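Local coordinates for protein design 2L4HC2_11 (Synthetic construct, PDB 5J2L) that assembles as a designed homodimer of helical hairpins, a four-helix bundle whose pairing specificity was designed to rest on modular hydrogen-bond networks, at the interface of chains A and B. Coordinates in Å, arbitrary orientation; residue numbers count along the deposited sequence, not the author numbering. Chains: chain A/B, protein design 2L4HC2_11.

Three contacts sample the seam between two copies of one designed helical hairpin, and each draws on helices 7-41 and 46-80. Contact 1 is an apolar stretch of the core. Contact 2 lies about 11 Å from it, measured between the centres of their C-alpha atoms, and shares B:Ile57, whose side chain packs in the core and also lies against polar groups of contact 2. Contact 3 is about 18 Å from contact 1 and about 28 Å from contact 2 by the same measure, so the two salt-bridged patches are well separated along the bundle. The apolar patch hides the most surface of the three; the charged patches probably help set register.

Contact 1: the interface of chains A and B. Residues chain A 32, 35, 50, 53-54, 56-57, 60; chain B 28, 32, 53, 56-57, 60-61.
The guanidinium of A:Arg54, the flat group at the margin of this patch, has the carbonyl oxygen of A:Ile50 over one face, toward the rim; what meets chain B from this residue is its backbone N, 3.7 Å from B:Leu32 CD2. This is part of the hydrophobic core of a de novo four-helix bundle, packed in the manner of a coiled coil by helices 46-80 of both chains and helices 7-41. B:Leu60, its CG anti to the carbonyl carbon (chi1 -69°), pushes both methyls into chain A. Its CD2 meets A:Ile57 CG1 at 3.7 Å and touches CD1 of A:Leu60, while CD1 turns to A:Leu53 CD2, 3.9 Å away. The A:Leu53 side chain, likewise forked, crosses B:Ile57 at about a right angle, its CD2 3.8 Å from CG1, and its CD1 touches both B:Leu53 CD2 and B:Ile56 CG2. The two Leu32 residues differ. In B:Leu32, CG is anti to the backbone N (chi1 -174°), which also sends CD2 against the CD1 tip of A:Ile57. In A:Leu32, CG is anti to the carbonyl carbon instead (chi1 -73°); the side chain runs past B:Gln61 in the opposite direction, CD1 3.7 Å from its CG, and crosses B:Leu60 at about a right angle, CD2 meeting its CB. Same sequence, different rotamer: the core departs from exact two-fold symmetry. At the side, A:Ile35 offers its CG2 branch obliquely to the CD1 tip of B:Ile57, at 3.9 Å.

Contact 2: the interface of chains A and B. Residues chain A 36, 39-40, 42; chain B 50, 54, 57.
B:Arg54 illustrates how one long side chain can be aliphatic along its stem and ionic at its tip, here on the rim of a designed helical-bundle interface. From CB the chain leaves with CG anti to the carbonyl carbon (chi1 -74°) and stays extended to NE. CG lies 3.6 Å from the methyl CG2 of A:Thr39, and CD is 3.9 Å from both that methyl and the amide nitrogen NE2 of A:Gln36. NE runs 3.2 Å from A:Thr39 CG2; A:Gln36 NE2, a fellow donor nearby, makes a contact but no bond, the amide and guanidinium planes being not far from parallel. At the tip, NH2 donates a hydrogen bond to the carboxylate OD1 of A:Asp40 at 2.6 Å, which is also a salt bridge. It is short but bent, 128° at the hydrogen: the acceptor lies out of the guanidinium plane and uses its anti lone pair, the planes 60° apart. An alanine in place of B:Arg54 would remove the ion pair and the stem beside A:Thr39, and would probably loosen this rim. Beneath the guanidinium, B:Ile50 CG2 covers one face toward the rim and presses tightly on A:Thr39 CG2 at 3.3 Å. A:Gln36 OE1 rests 3.7 Å from B:Ile57 CD1, a methyl that A:Thr39 OG1 approaches tip to tip. The patch sits near the loop-bearing end of the bundle, where helix 7-41 of chain A ends beside the early turns of helix 46-80 of chain B.

Contact 3: the interface of chains A and B. Residues chain A 64-65, 68; chain B 15, 18-19, 22.
All the residues here have helical backbone torsions, those of chain A in helix 46-80 and those of chain B in helix 7-41, and side chains bridge the two helices. Charged arms crossing the seam of a helical bundle are exemplified by A:Arg68, whose CG is anti to the backbone N (chi1 -176°) and whose chain bends at chi3. Its guanidinium approaches B:Asp19 end-on, NH2 donating to the carboxylate OD1 at 2.8 Å and NH1 to that same oxygen at 3.1 Å; the NH2 to OD1 pair is also a salt bridge. The guanidinium and carboxylate are nearly coplanar, 7° apart; NH1 comes to the syn lone pair of OD1, NH2 almost along the C-O axis. The other oxygen, OD2, accepts from B:Gln15 NE2 at 3.0 Å, a nearly straight bond from above the carboxylate plane that should help fix the acid's rotation. Over the centre of one guanidinium face lies B:Arg22 NH1, 3.4 Å from A:Arg68 CZ, a like-charge approach probably eased by B:Asp19 and by A:Glu65, whose OE2 forms a long salt bridge with A:Arg68 NE at 4.0 Å. The opposite face has B:Leu18 CD2 toward its rim, a methyl that also reaches the A:Arg68 backbone, 3.7 Å from CA. B:Leu18 CD1 lies 3.7 Å from A:Ser64 OG. With the guanidinium of one chain bound to an acid held by an amide of the other, the patch probably contributes to the homodimer's register and specificity.

Contact 1: the interface of chains A and B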
loop_
_atom_site.group_PDB
_atom_site.type_symbol
_atom_site.label_atom_id
_atom_site.label_comp_id
_atom_site.label_asym_id
_atom_site.label_seq_id
_atom_site.Cartn_x
_atom_site.Cartn_y
_atom_site.Cartn_z
ATOM N N LEU A 32 5.138 -5.318 -8.152
ATOM C CA LEU A 32 5.184 -4.097 -8.954
ATOM C C LEU A 32 6.381 -4.115 -9.918
ATOM O O LEU A 32 6.262 -3.646 -11.052
ATOM C CB LEU A 32 5.167 -2.857 -8.042
ATOM C CG LEU A 32 3.795 -2.559 -7.380
ATOM C CD1 LEU A 32 3.954 -1.500 -6.299
ATOM C CD2 LEU A 32 2.828 -2.060 -8.458
ATOM N N ILE A 35 5.401 -6.365 -12.763
ATOM C CA ILE A 35 4.401 -5.743 -13.625
ATOM C C ILE A 35 5.110 -4.730 -14.534
ATOM O O ILE A 35 4.834 -4.670 -15.737
ATOM C CB ILE A 35 3.289 -5.095 -12.772
ATOM C CG1 ILE A 35 2.517 -6.202 -12.038
ATOM C CG2 ILE A 35 2.325 -4.315 -13.662
ATOM C CD1 ILE A 35 1.588 -5.689 -10.940
ATOM N N ILE A 50 -3.803 -3.859 -16.425
ATOM C CA ILE A 50 -4.749 -3.187 -15.554
ATOM C C ILE A 50 -5.271 -4.153 -14.490
ATOM O O ILE A 50 -5.414 -3.785 -13.321
ATOM C CB ILE A 50 -5.905 -2.563 -16.355
ATOM C CG1 ILE A 50 -5.373 -1.411 -17.213
ATOM C CG2 ILE A 50 -6.988 -2.058 -15.411
ATOM C CD1 ILE A 50 -6.371 -0.884 -18.228
ATOM N N LEU A 53 -2.665 -4.574 -11.785
ATOM C CA LEU A 53 -2.544 -3.392 -10.946
ATOM C C LEU A 53 -3.746 -3.243 -10.004
ATOM O O LEU A 53 -3.586 -2.829 -8.856
ATOM C CB LEU A 53 -2.335 -2.171 -11.823
ATOM C CG LEU A 53 -0.973 -2.144 -12.524
ATOM C CD1 LEU A 53 -0.933 -1.006 -13.535
ATOM C CD2 LEU A 53 0.122 -1.973 -11.467
ATOM N N ARG A 54 -4.923 -3.623 -10.502
ATOM C CA ARG A 54 -6.161 -3.648 -9.757
ATOM C C ARG A 54 -5.941 -4.486 -8.490
ATOM O O ARG A 54 -6.299 -4.070 -7.388
ATOM C CB ARG A 54 -7.290 -4.195 -10.669
ATOM C CG ARG A 54 -8.698 -4.216 -10.111
ATOM C CD ARG A 54 -9.754 -4.686 -11.094
ATOM N NE ARG A 54 -9.998 -3.735 -12.187
ATOM C CZ ARG A 54 -9.757 -3.908 -13.513
ATOM N NH1 ARG A 54 -9.300 -5.050 -13.992
ATOM N NH2 ARG A 54 -10.016 -2.901 -14.342
ATOM N N ILE A 56 -2.971 -5.256 -7.086
ATOM C CA ILE A 56 -2.030 -4.592 -6.187
ATOM C C ILE A 56 -2.753 -3.592 -5.314
ATOM O O ILE A 56 -2.494 -3.505 -4.119
ATOM C CB ILE A 56 -0.883 -3.843 -6.916
ATOM C CG1 ILE A 56 0.037 -4.801 -7.667
ATOM C CG2 ILE A 56 -0.083 -3.044 -5.887
ATOM C CD1 ILE A 56 0.775 -5.763 -6.769
ATOM N N ILE A 57 -3.663 -2.835 -5.902
ATOM C CA ILE A 57 -4.359 -1.840 -5.116
ATOM C C ILE A 57 -5.152 -2.501 -4.005
ATOM O O ILE A 57 -5.119 -2.046 -2.864
ATOM C CB ILE A 57 -5.240 -0.949 -6.006
ATOM C CG1 ILE A 57 -4.338 -0.077 -6.887
ATOM C CG2 ILE A 57 -6.182 -0.113 -5.169
ATOM C CD1 ILE A 57 -5.071 0.645 -8.002
ATOM N N LEU A 60 -2.885 -3.349 -1.227
ATOM C CA LEU A 60 -2.474 -2.195 -0.441
ATOM C C LEU A 60 -3.588 -1.761 0.491
ATOM O O LEU A 60 -3.334 -1.413 1.638
ATOM C CB LEU A 60 -2.048 -1.014 -1.345
ATOM C CG LEU A 60 -0.714 -1.167 -2.076
ATOM C CD1 LEU A 60 -0.549 -0.016 -3.068
ATOM C CD2 LEU A 60 0.410 -1.146 -1.060
ATOM N N ILE B 28 -5.247 6.872 -6.938
ATOM C CA ILE B 28 -4.585 6.046 -7.924
ATOM C C ILE B 28 -5.602 5.091 -8.535
ATOM O O ILE B 28 -5.626 4.872 -9.743
ATOM C CB ILE B 28 -3.392 5.293 -7.330
ATOM C CG1 ILE B 28 -2.317 6.280 -6.878
ATOM C CG2 ILE B 28 -2.825 4.355 -8.380
ATOM C CD1 ILE B 28 -1.254 5.662 -5.983
ATOM N N LEU B 32 -6.663 4.646 -12.475
ATOM C CA LEU B 32 -6.598 3.368 -13.142
ATOM C C LEU B 32 -7.966 3.116 -13.833
ATOM O O LEU B 32 -8.008 2.619 -14.951
ATOM C CB LEU B 32 -6.219 2.252 -12.147
ATOM C CG LEU B 32 -5.980 0.851 -12.741
ATOM C CD1 LEU B 32 -4.829 0.924 -13.720
ATOM C CD2 LEU B 32 -5.661 -0.149 -11.620
ATOM N N LEU B 53 0.126 3.658 -17.610
ATOM C CA LEU B 53 0.256 2.509 -16.692
ATOM C C LEU B 53 1.599 2.515 -15.949
ATOM O O LEU B 53 1.663 2.137 -14.774
ATOM C CB LEU B 53 0.044 1.209 -17.467
ATOM C CG LEU B 53 -1.390 1.000 -17.971
ATOM C CD1 LEU B 53 -1.436 -0.210 -18.887
ATOM C CD2 LEU B 53 -2.319 0.816 -16.769
ATOM N N ILE B 56 1.146 4.839 -13.116
ATOM C CA ILE B 56 0.394 4.168 -12.044
ATOM C C ILE B 56 1.307 3.288 -11.199
ATOM O O ILE B 56 1.197 3.251 -9.969
ATOM C CB ILE B 56 -0.761 3.305 -12.613
ATOM C CG1 ILE B 56 -1.838 4.194 -13.249
ATOM C CG2 ILE B 56 -1.355 2.403 -11.525
ATOM C CD1 ILE B 56 -2.518 5.111 -12.265
ATOM N N ILE B 57 2.199 2.565 -11.878
ATOM C CA ILE B 57 3.114 1.672 -11.178
ATOM C C ILE B 57 3.995 2.479 -10.240
ATOM O O ILE B 57 4.162 2.101 -9.080
ATOM C CB ILE B 57 3.961 0.863 -12.178
ATOM C CG1 ILE B 57 3.069 -0.133 -12.939
ATOM C CG2 ILE B 57 5.075 0.128 -11.454
ATOM C CD1 ILE B 57 3.766 -0.763 -14.126
ATOM N N LEU B 60 2.106 3.609 -7.223
ATOM C CA LEU B 60 1.857 2.506 -6.301
ATOM C C LEU B 60 3.130 2.116 -5.549
ATOM O O LEU B 60 3.074 1.775 -4.371
ATOM C CB LEU B 60 1.253 1.311 -7.036
ATOM C CG LEU B 60 -0.181 1.524 -7.547
ATOM C CD1 LEU B 60 -0.611 0.329 -8.393
ATOM C CD2 LEU B 60 -1.115 1.704 -6.340
ATOM N N GLN B 61 4.279 2.189 -6.206
ATOM C CA GLN B 61 5.528 1.853 -5.535
ATOM C C GLN B 61 5.732 2.819 -4.379
ATOM O O GLN B 61 6.138 2.417 -3.290
ATOM C CB GLN B 61 6.693 1.878 -6.515
ATOM C CG GLN B 61 6.642 0.737 -7.528
ATOM C CD GLN B 61 7.685 0.870 -8.609
ATOM O OE1 GLN B 61 7.860 1.956 -9.164
ATOM N NE2 GLN B 61 8.382 -0.223 -8.911
#

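Contact 2: the interface of chains A and B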
loop_
_atom_site.group_PDB
_atom_site.type_symbol
_atom_site.label_atom_id
_atom_site.label_comp_id
_atom_site.label_asym_id
_atom_site.label_seq_id
_atom_site.Cartn_x
_atom_site.Cartn_y
_atom_site.Cartn_z
ATOM N N GLN A 36 6.033 -3.971 -13.964
ATOM C CA GLN A 36 6.841 -3.026 -14.727
ATOM C C GLN A 36 7.579 -3.736 -15.866
ATOM O O GLN A 36 7.624 -3.235 -16.991
ATOM C CB GLN A 36 7.818 -2.311 -13.800
ATOM C CG GLN A 36 8.746 -1.324 -14.467
ATOM C CD GLN A 36 8.047 -0.161 -15.105
ATOM O OE1 GLN A 36 7.244 0.539 -14.483
ATOM N NE2 GLN A 36 8.371 0.063 -16.371
ATOM N N THR A 39 5.348 -4.539 -18.721
ATOM C CA THR A 39 5.093 -3.347 -19.489
ATOM C C THR A 39 6.166 -3.197 -20.551
ATOM O O THR A 39 5.880 -2.795 -21.678
ATOM C CB THR A 39 5.047 -2.088 -18.607
ATOM O OG1 THR A 39 3.993 -2.195 -17.639
ATOM C CG2 THR A 39 4.789 -0.892 -19.464
ATOM N N ASP A 40 7.407 -3.501 -20.170
ATOM C CA ASP A 40 8.560 -3.371 -21.059
ATOM C C ASP A 40 8.553 -4.424 -22.166
ATOM O O ASP A 40 8.797 -4.103 -23.332
ATOM C CB ASP A 40 9.859 -3.443 -20.253
ATOM C CG ASP A 40 10.017 -2.248 -19.317
ATOM O OD1 ASP A 40 9.311 -1.277 -19.486
ATOM O OD2 ASP A 40 10.828 -2.324 -18.422
ATOM N N ARG A 42 6.112 -5.775 -23.484
ATOM C CA ARG A 42 5.059 -5.362 -24.386
ATOM C C ARG A 42 4.533 -6.563 -25.156
ATOM O O ARG A 42 4.186 -6.479 -26.338
ATOM C CB ARG A 42 5.529 -4.251 -25.302
ATOM C CG ARG A 42 4.452 -3.715 -26.223
ATOM C CD ARG A 42 4.886 -2.474 -26.890
ATOM N NE ARG A 42 3.889 -1.991 -27.824
ATOM C CZ ARG A 42 3.908 -0.760 -28.364
ATOM N NH1 ARG A 42 4.870 0.073 -28.033
ATOM N NH2 ARG A 42 2.965 -0.381 -29.214
ATOM N N ILE B 50 0.464 2.607 -22.240
ATOM C CA ILE B 50 1.621 2.125 -21.518
ATOM C C ILE B 50 2.208 3.222 -20.660
ATOM O O ILE B 50 2.606 2.982 -19.521
ATOM C CB ILE B 50 2.679 1.552 -22.462
ATOM C CG1 ILE B 50 2.162 0.256 -23.092
ATOM C CG2 ILE B 50 3.976 1.330 -21.710
ATOM C CD1 ILE B 50 3.004 -0.236 -24.248
ATOM N N ARG B 54 2.669 2.952 -16.620
ATOM C CA ARG B 54 3.968 3.056 -15.951
ATOM C C ARG B 54 3.920 4.096 -14.853
ATOM O O ARG B 54 4.585 3.942 -13.830
ATOM C CB ARG B 54 5.086 3.357 -16.929
ATOM C CG ARG B 54 5.485 2.178 -17.787
ATOM C CD ARG B 54 6.503 2.531 -18.810
ATOM N NE ARG B 54 7.023 1.343 -19.473
ATOM C CZ ARG B 54 7.523 1.299 -20.721
ATOM N NH1 ARG B 54 7.541 2.379 -21.473
ATOM N NH2 ARG B 54 8.004 0.163 -21.189
ATOM N N ILE B 57 2.199 2.565 -11.878
ATOM C CA ILE B 57 3.114 1.672 -11.178
ATOM C C ILE B 57 3.995 2.479 -10.240
ATOM O O ILE B 57 4.162 2.101 -9.080
ATOM C CB ILE B 57 3.961 0.863 -12.178
ATOM C CG1 ILE B 57 3.069 -0.133 -12.939
ATOM C CG2 ILE B 57 5.075 0.128 -11.454
ATOM C CD1 ILE B 57 3.766 -0.763 -14.126
#

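Contact 3: the interface of chains A and B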
loop_
_atom_site.group_PDB
_atom_site.type_symbol
_atom_site.label_atom_id
_atom_site.label_comp_id
_atom_site.label_asym_id
_atom_site.label_seq_id
_atom_site.Cartn_x
_atom_site.Cartn_y
_atom_site.Cartn_z
ATOM N N SER A 64 -3.382 -1.502 4.538
ATOM C CA SER A 64 -3.751 -0.257 5.151
ATOM C C SER A 64 -4.771 -0.478 6.273
ATOM O O SER A 64 -4.594 0.030 7.380
ATOM C CB SER A 64 -4.277 0.667 4.076
ATOM O OG SER A 64 -4.671 1.892 4.599
ATOM N N GLU A 65 -5.811 -1.261 5.989
ATOM C CA GLU A 65 -6.839 -1.522 6.996
ATOM C C GLU A 65 -6.275 -2.298 8.175
ATOM O O GLU A 65 -6.624 -2.005 9.319
ATOM C CB GLU A 65 -8.024 -2.239 6.379
ATOM C CG GLU A 65 -8.810 -1.359 5.415
ATOM C CD GLU A 65 -9.348 -0.112 6.081
ATOM O OE1 GLU A 65 -9.901 -0.224 7.153
ATOM O OE2 GLU A 65 -9.199 0.953 5.523
ATOM N N ARG A 68 -4.429 0.074 10.322
ATOM C CA ARG A 68 -5.379 0.911 11.035
ATOM C C ARG A 68 -5.809 0.208 12.321
ATOM O O ARG A 68 -5.875 0.831 13.382
ATOM C CB ARG A 68 -6.561 1.256 10.138
ATOM C CG ARG A 68 -7.596 2.210 10.710
ATOM C CD ARG A 68 -8.622 2.573 9.681
ATOM N NE ARG A 68 -7.994 3.264 8.548
ATOM C CZ ARG A 68 -7.658 4.580 8.520
ATOM N NH1 ARG A 68 -7.931 5.370 9.531
ATOM N NH2 ARG A 68 -7.035 5.113 7.480
ATOM N N GLN B 15 -0.809 7.522 12.290
ATOM C CA GLN B 15 -2.201 7.687 11.909
ATOM C C GLN B 15 -2.374 8.720 10.808
ATOM O O GLN B 15 -3.099 8.483 9.836
ATOM C CB GLN B 15 -3.038 8.058 13.123
ATOM C CG GLN B 15 -4.512 8.259 12.828
ATOM C CD GLN B 15 -5.218 7.002 12.389
ATOM O OE1 GLN B 15 -5.138 5.945 13.031
ATOM N NE2 GLN B 15 -5.943 7.113 11.283
ATOM N N LEU B 18 -1.053 7.334 7.535
ATOM C CA LEU B 18 -1.871 6.256 7.014
ATOM C C LEU B 18 -3.084 6.864 6.302
ATOM O O LEU B 18 -3.479 6.393 5.241
ATOM C CB LEU B 18 -2.319 5.297 8.136
ATOM C CG LEU B 18 -3.034 4.011 7.674
ATOM C CD1 LEU B 18 -2.061 3.181 6.839
ATOM C CD2 LEU B 18 -3.526 3.216 8.878
ATOM N N ASP B 19 -3.678 7.899 6.898
ATOM C CA ASP B 19 -4.833 8.578 6.303
ATOM C C ASP B 19 -4.464 9.194 4.963
ATOM O O ASP B 19 -5.252 9.157 4.013
ATOM C CB ASP B 19 -5.406 9.608 7.273
ATOM C CG ASP B 19 -6.126 8.926 8.437
ATOM O OD1 ASP B 19 -6.492 7.777 8.290
ATOM O OD2 ASP B 19 -6.294 9.536 9.468
ATOM N N ARG B 22 -4.097 6.351 2.387
ATOM C CA ARG B 22 -5.428 5.864 2.069
ATOM C C ARG B 22 -6.022 6.751 0.981
ATOM O O ARG B 22 -6.495 6.275 -0.056
ATOM C CB ARG B 22 -6.296 5.842 3.327
ATOM C CG ARG B 22 -7.734 5.387 3.156
ATOM C CD ARG B 22 -8.414 5.345 4.478
ATOM N NE ARG B 22 -9.825 5.061 4.375
ATOM C CZ ARG B 22 -10.693 5.207 5.396
ATOM N NH1 ARG B 22 -10.254 5.625 6.562
ATOM N NH2 ARG B 22 -11.978 4.941 5.229
#